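Side-chain contacts in Rik1-associated factor 1 (Schizosaccharomyces pombe, PDB 4O9D), which contributes to heterochromatin establishment as a component of the Clr4 methyltransferase complex, which ubiquitylates histone H3K14 and methylates H3K9: residues A[43-48]-A[417-422]; A[62-67]-A[73-78]; A[94-99]-A[103-108]; A[115-118]-A[122-125]. All coordinates share one frame; numbering follows the deposited sequence.

Interaction 1 of 4, residues A[43-48]-A[417-422]. With EDO (1,2-ethanediol), chain C.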
loop_
_atom_site.group_PDB
_atom_site.type_symbol
_atom_site.label_atom_id
_atom_site.label_comp_id
_atom_site.label_asym_id
_atom_site.label_seq_id
_atom_site.Cartn_x
_atom_site.Cartn_y
_atom_site.Cartn_z
ATOM N N GLU A 43 -6.210 -10.672 -14.171
ATOM C CA GLU A 43 -5.640 -11.106 -15.450
ATOM C C GLU A 43 -4.288 -10.460 -15.699
ATOM O O GLU A 43 -3.492 -10.950 -16.506
ATOM C CB GLU A 43 -6.595 -10.743 -16.593
ATOM C CG GLU A 43 -7.762 -11.705 -16.712
ATOM C CD GLU A 43 -8.823 -11.271 -17.709
ATOM O OE1 GLU A 43 -9.822 -12.013 -17.839
ATOM O OE2 GLU A 43 -8.674 -10.198 -18.345
ATOM N N LYS A 44 -4.030 -9.352 -15.008
ATOM C CA LYS A 44 -2.817 -8.578 -15.243
ATOM C C LYS A 44 -2.340 -8.051 -13.911
ATOM O O LYS A 44 -3.135 -7.958 -12.974
ATOM C CB LYS A 44 -3.112 -7.415 -16.195
ATOM C CG LYS A 44 -3.569 -7.854 -17.577
ATOM C CD LYS A 44 -3.698 -6.671 -18.518
ATOM C CE LYS A 44 -3.825 -7.116 -19.970
ATOM N NZ LYS A 44 -2.487 -7.184 -20.629
ATOM N N PHE A 45 -1.051 -7.722 -13.826
ATOM C CA PHE A 45 -0.480 -7.186 -12.600
ATOM C C PHE A 45 0.500 -6.084 -12.986
ATOM O O PHE A 45 0.878 -5.965 -14.148
ATOM C CB PHE A 45 0.244 -8.294 -11.823
ATOM C CG PHE A 45 1.457 -8.809 -12.528
ATOM C CD1 PHE A 45 2.689 -8.207 -12.338
ATOM C CD2 PHE A 45 1.359 -9.887 -13.416
ATOM C CE1 PHE A 45 3.833 -8.686 -13.003
ATOM C CE2 PHE A 45 2.485 -10.374 -14.087
ATOM C CZ PHE A 45 3.721 -9.774 -13.889
ATOM N N ALA A 46 0.917 -5.288 -12.017
ATOM C CA ALA A 46 1.914 -4.265 -12.259
ATOM C C ALA A 46 2.853 -4.132 -11.070
ATOM O O ALA A 46 2.447 -4.316 -9.923
ATOM C CB ALA A 46 1.243 -2.888 -12.595
ATOM N N LEU A 47 4.110 -3.799 -11.359
ATOM C CA LEU A 47 5.164 -3.714 -10.354
ATOM C C LEU A 47 5.797 -2.340 -10.399
ATOM O O LEU A 47 6.240 -1.909 -11.455
ATOM C CB LEU A 47 6.271 -4.738 -10.650
ATOM C CG LEU A 47 5.878 -6.198 -10.861
ATOM C CD1 LEU A 47 7.115 -7.019 -11.312
ATOM C CD2 LEU A 47 5.274 -6.804 -9.596
ATOM N N GLY A 48 5.870 -1.667 -9.249
ATOM C CA GLY A 48 6.594 -0.422 -9.146
ATOM C C GLY A 48 7.759 -0.519 -8.191
ATOM O O GLY A 48 7.614 -1.051 -7.092
ATOM N N GLY A 417 9.346 -20.143 -12.856
ATOM C CA GLY A 417 9.581 -19.868 -14.255
ATOM C C GLY A 417 9.948 -18.409 -14.411
ATOM O O GLY A 417 10.217 -17.711 -13.415
ATOM N N GLU A 418 9.962 -17.952 -15.659
ATOM C CA GLU A 418 10.206 -16.550 -15.969
ATOM C C GLU A 418 9.083 -16.005 -16.814
ATOM O O GLU A 418 8.388 -16.756 -17.509
ATOM C CB GLU A 418 11.514 -16.377 -16.738
ATOM C CG GLU A 418 12.752 -16.360 -15.876
ATOM C CD GLU A 418 14.028 -16.366 -16.706
ATOM O OE1 GLU A 418 14.741 -17.391 -16.673
ATOM O OE2 GLU A 418 14.316 -15.355 -17.400
ATOM N N PHE A 419 8.903 -14.689 -16.733
ATOM C CA PHE A 419 8.074 -13.974 -17.670
ATOM C C PHE A 419 8.974 -13.721 -18.866
ATOM O O PHE A 419 10.208 -13.714 -18.739
ATOM C CB PHE A 419 7.569 -12.646 -17.071
ATOM C CG PHE A 419 6.486 -12.823 -16.037
ATOM C CD1 PHE A 419 5.167 -13.033 -16.423
ATOM C CD2 PHE A 419 6.788 -12.783 -14.674
ATOM C CE1 PHE A 419 4.152 -13.210 -15.468
ATOM C CE2 PHE A 419 5.789 -12.950 -13.721
ATOM C CZ PHE A 419 4.466 -13.157 -14.125
ATOM N N ARG A 420 8.376 -13.543 -20.032
ATOM C CA ARG A 420 9.153 -13.142 -21.190
ATOM C C ARG A 420 8.943 -11.647 -21.385
ATOM O O ARG A 420 7.809 -11.183 -21.472
ATOM C CB ARG A 420 8.742 -13.946 -22.424
ATOM C CG ARG A 420 9.299 -15.395 -22.433
ATOM C CD ARG A 420 8.661 -16.272 -21.351
ATOM N NE ARG A 420 8.590 -17.676 -21.772
ATOM C CZ ARG A 420 8.260 -18.696 -20.976
ATOM N NH1 ARG A 420 7.971 -18.497 -19.696
ATOM N NH2 ARG A 420 8.223 -19.927 -21.468
ATOM N N ILE A 421 10.041 -10.903 -21.409
ATOM C CA ILE A 421 9.996 -9.452 -21.579
ATOM C C ILE A 421 9.665 -9.067 -23.014
ATOM O O ILE A 421 10.294 -9.573 -23.945
ATOM C CB ILE A 421 11.343 -8.806 -21.248
ATOM C CG1 ILE A 421 11.698 -9.033 -19.778
ATOM C CG2 ILE A 421 11.296 -7.313 -21.556
ATOM C CD1 ILE A 421 13.000 -8.394 -19.379
ATOM N N ILE A 422 8.692 -8.172 -23.191
ATOM C CA ILE A 422 8.265 -7.767 -24.527
ATOM C C ILE A 422 8.419 -6.256 -24.666
ATOM O O ILE A 422 8.762 -5.573 -23.698
ATOM C CB ILE A 422 6.792 -8.160 -24.810
ATOM C CG1 ILE A 422 5.865 -7.587 -23.741
ATOM C CG2 ILE A 422 6.622 -9.679 -24.865
ATOM C CD1 ILE A 422 4.440 -7.373 -24.217
HETATM C C1 EDO C . 1.888 -6.434 -20.564
HETATM O O1 EDO C . 0.506 -6.292 -20.919
HETATM C C2 EDO C . 2.369 -7.855 -20.860
HETATM O O2 EDO C . 2.022 -8.266 -22.191
#
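Phe-45 brings the far end of its ring to the Phe-419 ring, its CZ over one face and offset toward the rim. The closest pair is Phe-45 CE2 to Phe-419 CZ at 3.4 Å, and Phe-45 CZ follows at 3.5 Å from the same Phe-419 CZ. The two side chains reach out from opposite directions. The ring planes meet at 50° with centroids 5.0 Å apart, an oblique aromatic contact. Turned this way, the rings bring only their outer carbons together, and the backbones stay far apart, with 12.0 Å between CA of Phe-45 and CA of Phe-419. Phe-45 has its CG wedged between the backbone N and the carbonyl carbon (chi1 67°), which sends the ring off the strand towards Phe-419; CG of Leu-47 from the same strand sits at its edge, in plane. A 1,2-ethanediol, probably from the crystallisation liquor, lies between Lys-44 and Ile-422: its O1 takes a weak hydrogen bond of 3.1 Å from Lys-44 NZ, and its O2 lies 3.3 Å from Ile-422 CD1. Lys-44 NZ also forms a salt bridge with Asp-66. Strand 44-49 and strand 420-422 belong to one propeller sheet but are separated by strands 62-66 and 71-74, so the phenylalanines meet across its face. There Ile-72 of strand 71-74 and Met-405 of strand 403-407 each touch both rings, Trp-23 of strand 21-26 meets Phe-419 edge to face, and the aromatic pair lies buried between this sheet and the neighbouring blade.

Interaction 2 of 4, residues A[62-67]-A[73-78]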
loop_
_atom_site.group_PDB
_atom_site.type_symbol
_atom_site.label_atom_id
_atom_site.label_comp_id
_atom_site.label_asym_id
_atom_site.label_seq_id
_atom_site.Cartn_x
_atom_site.Cartn_y
_atom_site.Cartn_z
ATOM N N LEU A 62 8.894 0.465 -13.710
ATOM C CA LEU A 62 7.427 0.346 -13.810
ATOM C C LEU A 62 6.998 -0.705 -14.847
ATOM O O LEU A 62 7.155 -0.507 -16.057
ATOM C CB LEU A 62 6.799 1.724 -14.134
ATOM C CG LEU A 62 5.268 1.711 -14.244
ATOM C CD1 LEU A 62 4.615 1.307 -12.912
ATOM C CD2 LEU A 62 4.720 3.058 -14.754
ATOM N N TRP A 63 6.457 -1.830 -14.373
ATOM C CA TRP A 63 6.168 -2.952 -15.271
ATOM C C TRP A 63 4.704 -3.385 -15.228
ATOM O O TRP A 63 4.010 -3.238 -14.211
ATOM C CB TRP A 63 7.076 -4.137 -14.950
ATOM C CG TRP A 63 8.549 -3.817 -15.047
ATOM C CD1 TRP A 63 9.287 -3.072 -14.172
ATOM C CD2 TRP A 63 9.461 -4.246 -16.078
ATOM N NE1 TRP A 63 10.593 -3.002 -14.598
ATOM C CE2 TRP A 63 10.725 -3.718 -15.761
ATOM C CE3 TRP A 63 9.321 -5.014 -17.243
ATOM C CZ2 TRP A 63 11.849 -3.935 -16.565
ATOM C CZ3 TRP A 63 10.434 -5.231 -18.037
ATOM C CH2 TRP A 63 11.683 -4.700 -17.691
ATOM N N ILE A 64 4.233 -3.913 -16.352
ATOM C CA ILE A 64 2.889 -4.455 -16.428
ATOM C C ILE A 64 3.034 -5.821 -17.033
ATOM O O ILE A 64 3.686 -5.968 -18.083
ATOM C CB ILE A 64 1.940 -3.619 -17.325
ATOM C CG1 ILE A 64 1.754 -2.207 -16.772
ATOM C CG2 ILE A 64 0.567 -4.305 -17.432
ATOM C CD1 ILE A 64 0.621 -1.441 -17.457
ATOM N N GLY A 65 2.446 -6.813 -16.367
ATOM C CA GLY A 65 2.527 -8.200 -16.792
ATOM C C GLY A 65 1.145 -8.782 -17.043
ATOM O O GLY A 65 0.137 -8.226 -16.595
ATOM N N ASP A 66 1.111 -9.912 -17.752
ATOM C CA ASP A 66 -0.124 -10.560 -18.162
ATOM C C ASP A 66 -0.057 -12.036 -17.775
ATOM O O ASP A 66 0.862 -12.745 -18.190
ATOM C CB ASP A 66 -0.291 -10.432 -19.684
ATOM C CG ASP A 66 -1.596 -11.027 -20.180
ATOM O OD1 ASP A 66 -1.670 -12.262 -20.324
ATOM O OD2 ASP A 66 -2.555 -10.257 -20.411
ATOM N N PHE A 67 -1.027 -12.500 -16.993
ATOM C CA PHE A 67 -0.980 -13.854 -16.440
ATOM C C PHE A 67 -1.230 -14.927 -17.523
ATOM O O PHE A 67 -0.586 -15.965 -17.530
ATOM C CB PHE A 67 -1.974 -14.006 -15.284
ATOM C CG PHE A 67 -1.580 -13.255 -14.018
ATOM C CD1 PHE A 67 -0.284 -13.327 -13.517
ATOM C CD2 PHE A 67 -2.510 -12.487 -13.328
ATOM C CE1 PHE A 67 0.078 -12.650 -12.339
ATOM C CE2 PHE A 67 -2.157 -11.803 -12.147
ATOM C CZ PHE A 67 -0.851 -11.886 -11.659
ATOM N N GLN A 73 6.148 -6.112 -19.621
ATOM C CA GLN A 73 6.580 -4.965 -20.425
ATOM C C GLN A 73 6.936 -3.795 -19.527
ATOM O O GLN A 73 6.210 -3.515 -18.579
ATOM C CB GLN A 73 5.475 -4.543 -21.391
ATOM C CG GLN A 73 5.883 -3.385 -22.277
ATOM C CD GLN A 73 4.717 -2.785 -23.053
ATOM O OE1 GLN A 73 3.597 -3.319 -23.056
ATOM N NE2 GLN A 73 4.978 -1.666 -23.710
ATOM N N SER A 74 8.062 -3.139 -19.829
ATOM C CA SER A 74 8.557 -1.988 -19.083
ATOM C C SER A 74 7.897 -0.724 -19.601
ATOM O O SER A 74 7.806 -0.548 -20.816
ATOM C CB SER A 74 10.082 -1.873 -19.275
ATOM O OG SER A 74 10.632 -0.766 -18.564
ATOM N N LEU A 75 7.445 0.166 -18.713
ATOM C CA LEU A 75 6.734 1.384 -19.163
ATOM C C LEU A 75 7.619 2.624 -19.132
ATOM O O LEU A 75 8.636 2.655 -18.453
ATOM C CB LEU A 75 5.467 1.670 -18.329
ATOM C CG LEU A 75 4.326 0.646 -18.262
ATOM C CD1 LEU A 75 3.125 1.209 -17.439
ATOM C CD2 LEU A 75 3.890 0.234 -19.644
ATOM N N GLU A 76 7.211 3.665 -19.861
ATOM C CA GLU A 76 7.969 4.905 -19.893
ATOM C C GLU A 76 8.190 5.468 -18.474
ATOM O O GLU A 76 9.220 6.097 -18.198
ATOM C CB GLU A 76 7.255 5.930 -20.790
ATOM C CG GLU A 76 7.641 7.355 -20.501
ATOM C CD GLU A 76 7.266 8.318 -21.620
ATOM O OE1 GLU A 76 6.104 8.294 -22.102
ATOM O OE2 GLU A 76 8.151 9.104 -22.019
ATOM N N SER A 77 7.218 5.228 -17.591
ATOM C CA SER A 77 7.353 5.489 -16.145
ATOM C C SER A 77 7.470 6.978 -15.767
ATOM O O SER A 77 6.993 7.830 -16.500
ATOM C CB SER A 77 8.518 4.691 -15.558
ATOM O OG SER A 77 8.424 4.637 -14.132
ATOM N N HIS A 78 8.075 7.261 -14.610
ATOM C CA HIS A 78 8.273 8.628 -14.102
ATOM C C HIS A 78 9.769 8.884 -13.927
ATOM O O HIS A 78 10.488 7.997 -13.479
ATOM C CB HIS A 78 7.603 8.796 -12.726
ATOM C CG HIS A 78 6.140 8.462 -12.701
ATOM N ND1 HIS A 78 5.166 9.404 -12.446
ATOM C CD2 HIS A 78 5.487 7.293 -12.900
ATOM C CE1 HIS A 78 3.976 8.828 -12.475
ATOM N NE2 HIS A 78 4.141 7.551 -12.768
#
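Trp-63 lays its indole against Gln-73 and Ser-74. Its CB lies 3.8 Å from Gln-73 O; with CG beside the backbone N (chi1 -58°) the indole then swings over the partner strand. CE3 comes to 3.4 Å from Ser-74 N. Further out, CZ3 and CH2 are each 3.6 Å from Ser-74 CB, which stands over the face of the six-membered ring, 11° off its normal, in a CH-pi contact. Phe-26 meets the indole edge to face. An alanine here would remove the indole, and Ser-74 CB would probably lose its aromatic floor while Phe-26 lost its edge-to-face mate. On the opposite side of the sheet, Leu-75 CD1 touches Leu-62 CD2 and Ile-64 CD1, each at 3.6 Å. Ser-77 OG leans on Leu-62 CB at 3.3 Å but bonds to Asn-61 OD1. Backbone bonds run both ways between Ile-64 and Gln-73, and Leu-75 N gives a 2.8 Å bond to Leu-62 O. This is the antiparallel hairpin of strands 62-66 and 71-74 in a propeller blade, with strand 420-422 added at its outer side; its exit leads into the next blade. There His-78 joins Asp-110, Thr-106 and Trp-116 in the Asp-His-Ser/Thr-Trp hydrogen-bonded tetrad characteristic of WD40 repeats.

Interaction 3 of 4, residues A[94-99]-A[103-108]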
loop_
_atom_site.group_PDB
_atom_site.type_symbol
_atom_site.label_atom_id
_atom_site.label_comp_id
_atom_site.label_asym_id
_atom_site.label_seq_id
_atom_site.Cartn_x
_atom_site.Cartn_y
_atom_site.Cartn_z
ATOM N N ASP A 94 2.869 4.634 -5.630
ATOM C CA ASP A 94 1.668 3.824 -5.551
ATOM C C ASP A 94 1.156 3.553 -6.951
ATOM O O ASP A 94 1.583 4.177 -7.913
ATOM C CB ASP A 94 0.582 4.511 -4.702
ATOM C CG ASP A 94 -0.283 3.499 -3.893
ATOM O OD1 ASP A 94 -0.165 2.271 -4.131
ATOM O OD2 ASP A 94 -1.081 3.941 -3.032
ATOM N N LEU A 95 0.250 2.601 -7.063
ATOM C CA LEU A 95 -0.412 2.343 -8.324
ATOM C C LEU A 95 -1.628 1.490 -8.072
ATOM O O LEU A 95 -1.708 0.792 -7.060
ATOM C CB LEU A 95 0.529 1.684 -9.339
ATOM C CG LEU A 95 1.621 0.746 -8.836
ATOM C CD1 LEU A 95 1.033 -0.526 -8.290
ATOM C CD2 LEU A 95 2.597 0.453 -9.979
ATOM N N CYS A 96 -2.600 1.589 -8.969
ATOM C CA CYS A 96 -3.799 0.784 -8.839
ATOM C C CYS A 96 -4.462 0.716 -10.198
ATOM O O CYS A 96 -4.412 1.671 -10.969
ATOM C CB CYS A 96 -4.747 1.378 -7.798
ATOM S SG CYS A 96 -5.072 3.126 -8.021
ATOM N N PHE A 97 -5.061 -0.423 -10.488
ATOM C CA PHE A 97 -5.761 -0.618 -11.751
ATOM C C PHE A 97 -7.160 -0.036 -11.680
ATOM O O PHE A 97 -7.803 -0.062 -10.627
ATOM C CB PHE A 97 -5.857 -2.108 -12.063
ATOM C CG PHE A 97 -4.586 -2.694 -12.618
ATOM C CD1 PHE A 97 -4.314 -2.619 -13.979
ATOM C CD2 PHE A 97 -3.667 -3.321 -11.793
ATOM C CE1 PHE A 97 -3.160 -3.167 -14.503
ATOM C CE2 PHE A 97 -2.493 -3.868 -12.321
ATOM C CZ PHE A 97 -2.249 -3.788 -13.679
ATOM N N SER A 98 -7.629 0.480 -12.812
ATOM C CA SER A 98 -8.963 1.048 -12.911
ATOM C C SER A 98 -10.044 0.008 -12.703
ATOM O O SER A 98 -9.869 -1.165 -13.049
ATOM C CB SER A 98 -9.140 1.690 -14.292
ATOM O OG SER A 98 -10.497 1.942 -14.531
ATOM N N LYS A 99 -11.185 0.428 -12.160
ATOM C CA LYS A 99 -12.294 -0.507 -11.918
ATOM C C LYS A 99 -12.870 -1.061 -13.238
ATOM O O LYS A 99 -13.460 -2.143 -13.262
ATOM C CB LYS A 99 -13.394 0.167 -11.093
ATOM C CG LYS A 99 -12.926 0.635 -9.711
ATOM C CD LYS A 99 -12.171 -0.476 -8.976
ATOM C CE LYS A 99 -11.982 -0.152 -7.487
ATOM N NZ LYS A 99 -11.508 -1.351 -6.713
ATOM N N PHE A 103 -7.277 0.603 -17.555
ATOM C CA PHE A 103 -6.183 1.534 -17.302
ATOM C C PHE A 103 -5.448 1.245 -16.007
ATOM O O PHE A 103 -6.000 0.625 -15.098
ATOM C CB PHE A 103 -6.729 2.973 -17.277
ATOM C CG PHE A 103 -7.404 3.380 -18.576
ATOM C CD1 PHE A 103 -6.644 3.691 -19.700
ATOM C CD2 PHE A 103 -8.791 3.428 -18.674
ATOM C CE1 PHE A 103 -7.260 4.048 -20.907
ATOM C CE2 PHE A 103 -9.412 3.781 -19.876
ATOM C CZ PHE A 103 -8.647 4.094 -20.986
ATOM N N LEU A 104 -4.196 1.695 -15.956
ATOM C CA LEU A 104 -3.387 1.652 -14.743
ATOM C C LEU A 104 -3.055 3.086 -14.301
ATOM O O LEU A 104 -2.578 3.884 -15.101
ATOM C CB LEU A 104 -2.092 0.882 -15.001
ATOM C CG LEU A 104 -1.078 0.832 -13.849
ATOM C CD1 LEU A 104 -1.609 0.008 -12.664
ATOM C CD2 LEU A 104 0.306 0.291 -14.314
ATOM N N TYR A 105 -3.295 3.399 -13.024
ATOM C CA TYR A 105 -2.945 4.701 -12.462
ATOM C C TYR A 105 -1.661 4.606 -11.612
ATOM O O TYR A 105 -1.553 3.731 -10.734
ATOM C CB TYR A 105 -4.107 5.203 -11.584
ATOM C CG TYR A 105 -5.463 5.218 -12.257
ATOM C CD1 TYR A 105 -5.674 5.961 -13.415
ATOM C CD2 TYR A 105 -6.542 4.526 -11.722
ATOM C CE1 TYR A 105 -6.918 5.997 -14.029
ATOM C CE2 TYR A 105 -7.797 4.550 -12.324
ATOM C CZ TYR A 105 -7.986 5.300 -13.481
ATOM O OH TYR A 105 -9.233 5.356 -14.107
ATOM N N THR A 106 -0.687 5.483 -11.860
ATOM C CA THR A 106 0.550 5.470 -11.063
ATOM C C THR A 106 0.914 6.832 -10.484
ATOM O O THR A 106 0.560 7.896 -11.047
ATOM C CB THR A 106 1.796 4.978 -11.851
ATOM O OG1 THR A 106 2.023 5.837 -12.973
ATOM C CG2 THR A 106 1.647 3.532 -12.320
ATOM N N GLY A 107 1.621 6.791 -9.354
ATOM C CA GLY A 107 2.107 7.984 -8.683
ATOM C C GLY A 107 3.605 7.854 -8.428
ATOM O O GLY A 107 4.110 6.766 -8.232
ATOM N N ALA A 108 4.329 8.958 -8.428
ATOM C CA ALA A 108 5.763 8.870 -8.225
ATOM C C ALA A 108 6.369 10.140 -7.633
ATOM O O ALA A 108 5.699 11.170 -7.442
ATOM C CB ALA A 108 6.472 8.520 -9.563
#
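Leu-104 sets its CD1 methyl over the centre of the Phe-97 ring, 3.8 Å from the centroid and only 1° off the normal, so that CD1 is equally far from all six ring carbons. This CH-pi contact joins a non-hydrogen-bonded pair; the Leu-104 chain gets there with CG opposite the backbone N (chi1 176°). Leu-95 continues the same face, its CB 3.7 Å from Thr-106 CG2. Its chi1 of 32° is off a staggered position, a sign of some strain. On the other face Tyr-105 runs along strand 87-97: its CD2 is 3.6 Å from Cys-96 O, its CE2 3.7 Å from Ser-98 CB, and Cys-96 SG lies 4.2 Å from Tyr-105 CD2. Beneath these side chains lies an antiparallel ladder: Cys-96 and Tyr-105 bond through N and O in both directions, Gly-107 N reaches Asp-94 O, and Ser-98 N meets Phe-103 O in a bond of 2.8 Å. Further out, Asp-142 and Thr-158 hold the Tyr-105 hydroxyl, Ser-98 OG accepts from Gly-100 N, and Lys-135 forms a salt bridge with Asp-94 OD2. Ala-37 backs Phe-97, and Ile-64 of the preceding blade backs Leu-104. The Leu-95, Phe-97 and Leu-104 face is thus largely apolar and packs against the preceding blade of the WD40 propeller, the exception being the Thr-106 hydroxyl, bonded to His-78 and Trp-116. The face of Asp-94 and Tyr-105 carries polar ends tied to residues of the following blade, consistent with one blade gripping its two neighbours by different means.

Interaction 4 of 4, residues A[115-118]-A[122-125]. With EDO (1,2-ethanediol), chain C.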
loop_
_atom_site.group_PDB
_atom_site.type_symbol
_atom_site.label_atom_id
_atom_site.label_comp_id
_atom_site.label_asym_id
_atom_site.label_seq_id
_atom_site.Cartn_x
_atom_site.Cartn_y
_atom_site.Cartn_z
ATOM N N VAL A 115 -1.599 7.932 -16.277
ATOM C CA VAL A 115 -2.634 6.969 -16.627
ATOM C C VAL A 115 -2.159 6.192 -17.867
ATOM O O VAL A 115 -1.898 6.811 -18.906
ATOM C CB VAL A 115 -3.961 7.702 -16.976
ATOM C CG1 VAL A 115 -5.027 6.697 -17.366
ATOM C CG2 VAL A 115 -4.419 8.563 -15.810
ATOM N N TRP A 116 -2.057 4.864 -17.765
ATOM C CA TRP A 116 -1.524 4.036 -18.849
ATOM C C TRP A 116 -2.571 3.033 -19.357
ATOM O O TRP A 116 -3.341 2.485 -18.575
ATOM C CB TRP A 116 -0.292 3.235 -18.378
ATOM C CG TRP A 116 0.716 3.992 -17.568
ATOM C CD1 TRP A 116 0.699 4.182 -16.208
ATOM C CD2 TRP A 116 1.916 4.630 -18.043
ATOM N NE1 TRP A 116 1.802 4.914 -15.815
ATOM C CE2 TRP A 116 2.557 5.207 -16.922
ATOM C CE3 TRP A 116 2.499 4.790 -19.310
ATOM C CZ2 TRP A 116 3.742 5.928 -17.033
ATOM C CZ3 TRP A 116 3.676 5.492 -19.413
ATOM C CH2 TRP A 116 4.282 6.064 -18.287
ATOM N N ASP A 117 -2.587 2.750 -20.659
ATOM C CA ASP A 117 -3.479 1.703 -21.144
ATOM C C ASP A 117 -2.744 0.358 -21.069
ATOM O O ASP A 117 -1.555 0.304 -20.729
ATOM C CB ASP A 117 -4.036 2.003 -22.554
ATOM C CG ASP A 117 -2.972 1.949 -23.655
ATOM O OD1 ASP A 117 -1.951 1.239 -23.509
ATOM O OD2 ASP A 117 -3.172 2.622 -24.694
ATOM N N MET A 118 -3.438 -0.729 -21.368
ATOM C CA MET A 118 -2.831 -2.039 -21.167
ATOM C C MET A 118 -1.710 -2.364 -22.168
ATOM O O MET A 118 -1.080 -3.420 -22.058
ATOM C CB MET A 118 -3.898 -3.140 -21.140
ATOM C CG MET A 118 -4.815 -3.069 -19.921
ATOM S SD MET A 118 -3.915 -3.023 -18.337
ATOM C CE MET A 118 -3.739 -1.259 -18.019
ATOM N N LEU A 122 0.818 6.021 -22.682
ATOM C CA LEU A 122 0.398 7.044 -21.731
ATOM C C LEU A 122 -0.856 7.719 -22.239
ATOM O O LEU A 122 -0.822 8.328 -23.307
ATOM C CB LEU A 122 1.498 8.073 -21.557
ATOM C CG LEU A 122 1.178 9.162 -20.530
ATOM C CD1 LEU A 122 1.320 8.599 -19.104
ATOM C CD2 LEU A 122 2.079 10.345 -20.721
ATOM N N CYS A 123 -1.955 7.616 -21.481
ATOM C CA CYS A 123 -3.254 8.194 -21.884
ATOM C C CYS A 123 -3.639 9.481 -21.135
ATOM O O CYS A 123 -4.429 10.286 -21.615
ATOM C CB CYS A 123 -4.361 7.155 -21.668
ATOM S SG CYS A 123 -4.118 5.613 -22.630
ATOM N N GLY A 124 -3.098 9.676 -19.945
ATOM C CA GLY A 124 -3.489 10.818 -19.140
ATOM C C GLY A 124 -2.398 11.230 -18.181
ATOM O O GLY A 124 -1.530 10.421 -17.808
ATOM N N ILE A 125 -2.438 12.484 -17.755
ATOM C CA ILE A 125 -1.426 12.960 -16.830
ATOM C C ILE A 125 -1.957 14.089 -15.988
ATOM O O ILE A 125 -2.682 14.949 -16.486
ATOM C CB ILE A 125 -0.142 13.388 -17.573
ATOM C CG1 ILE A 125 0.928 13.813 -16.565
ATOM C CG2 ILE A 125 -0.445 14.510 -18.586
ATOM C CD1 ILE A 125 2.305 13.950 -17.139
HETATM C C1 EDO C . 1.888 -6.434 -20.564
HETATM O O1 EDO C . 0.506 -6.292 -20.919
HETATM C C2 EDO C . 2.369 -7.855 -20.860
HETATM O O2 EDO C . 2.022 -8.266 -22.191
#
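With CG opposite the carbonyl carbon in Trp-116 (chi1 -45°) and opposite the backbone N in Leu-122 (chi1 -178°), the indole and the leucine fork rise from the same face and meet. Leu-122 CD1 sits over the six-membered ring of Trp-116, 3.8 Å from its centroid and 7° off the normal, in a CH-pi contact; the nearest ring atom is Trp-116 CZ3 at 3.9 Å. The indole NE1 is satisfied by Thr-106 OG1 on the adjacent strand. A leucine in place of Trp-116 would lack the indole N-H and would probably cost Thr-106 OG1 one of its two partners, His-78 being the other, and leave Leu-122 CD1 without a flat surface to rest on. The strands form the outer hairpin of this WD40 blade, interrupted by a classic beta bulge: Cys-123 and Gly-124 both face Val-115, whose carbonyl oxygen accepts from Cys-123 N at 2.7 Å and, more loosely, from Gly-124 N at 3.3 Å. Cys-123 SG lies 3.6 Å from Asp-117 CB. The carboxylate of Asp-117, which ends the Trp-Asp pair that names the repeat, is held in the connecting turn by Glu-119 N and Asn-121 ND2.

Along the chain, interaction 1 closes a long loop in which interactions 2, 3 and 4 follow in series. Interactions 1 and 2, centres 8 Å apart, share the sheet that runs from strand 33-38 to strand 420-422, where strand 44-49 pairs with 62-66 and 71-74 with 420-422. Interactions 3 and 4, centres 9 Å apart, share the sheet from strand 79-81 to strand 122-126, with strands 103-108 and 113-117 side by side. Interactions 2 and 3, centres 11 Å apart, meet where these consecutive blades of the Raf1 WD-repeat propeller pack, Ile-64 CD1 against Leu-104 CD2; interaction 1 faces the blade before them, and interaction 4 forms the outer hairpin of the second.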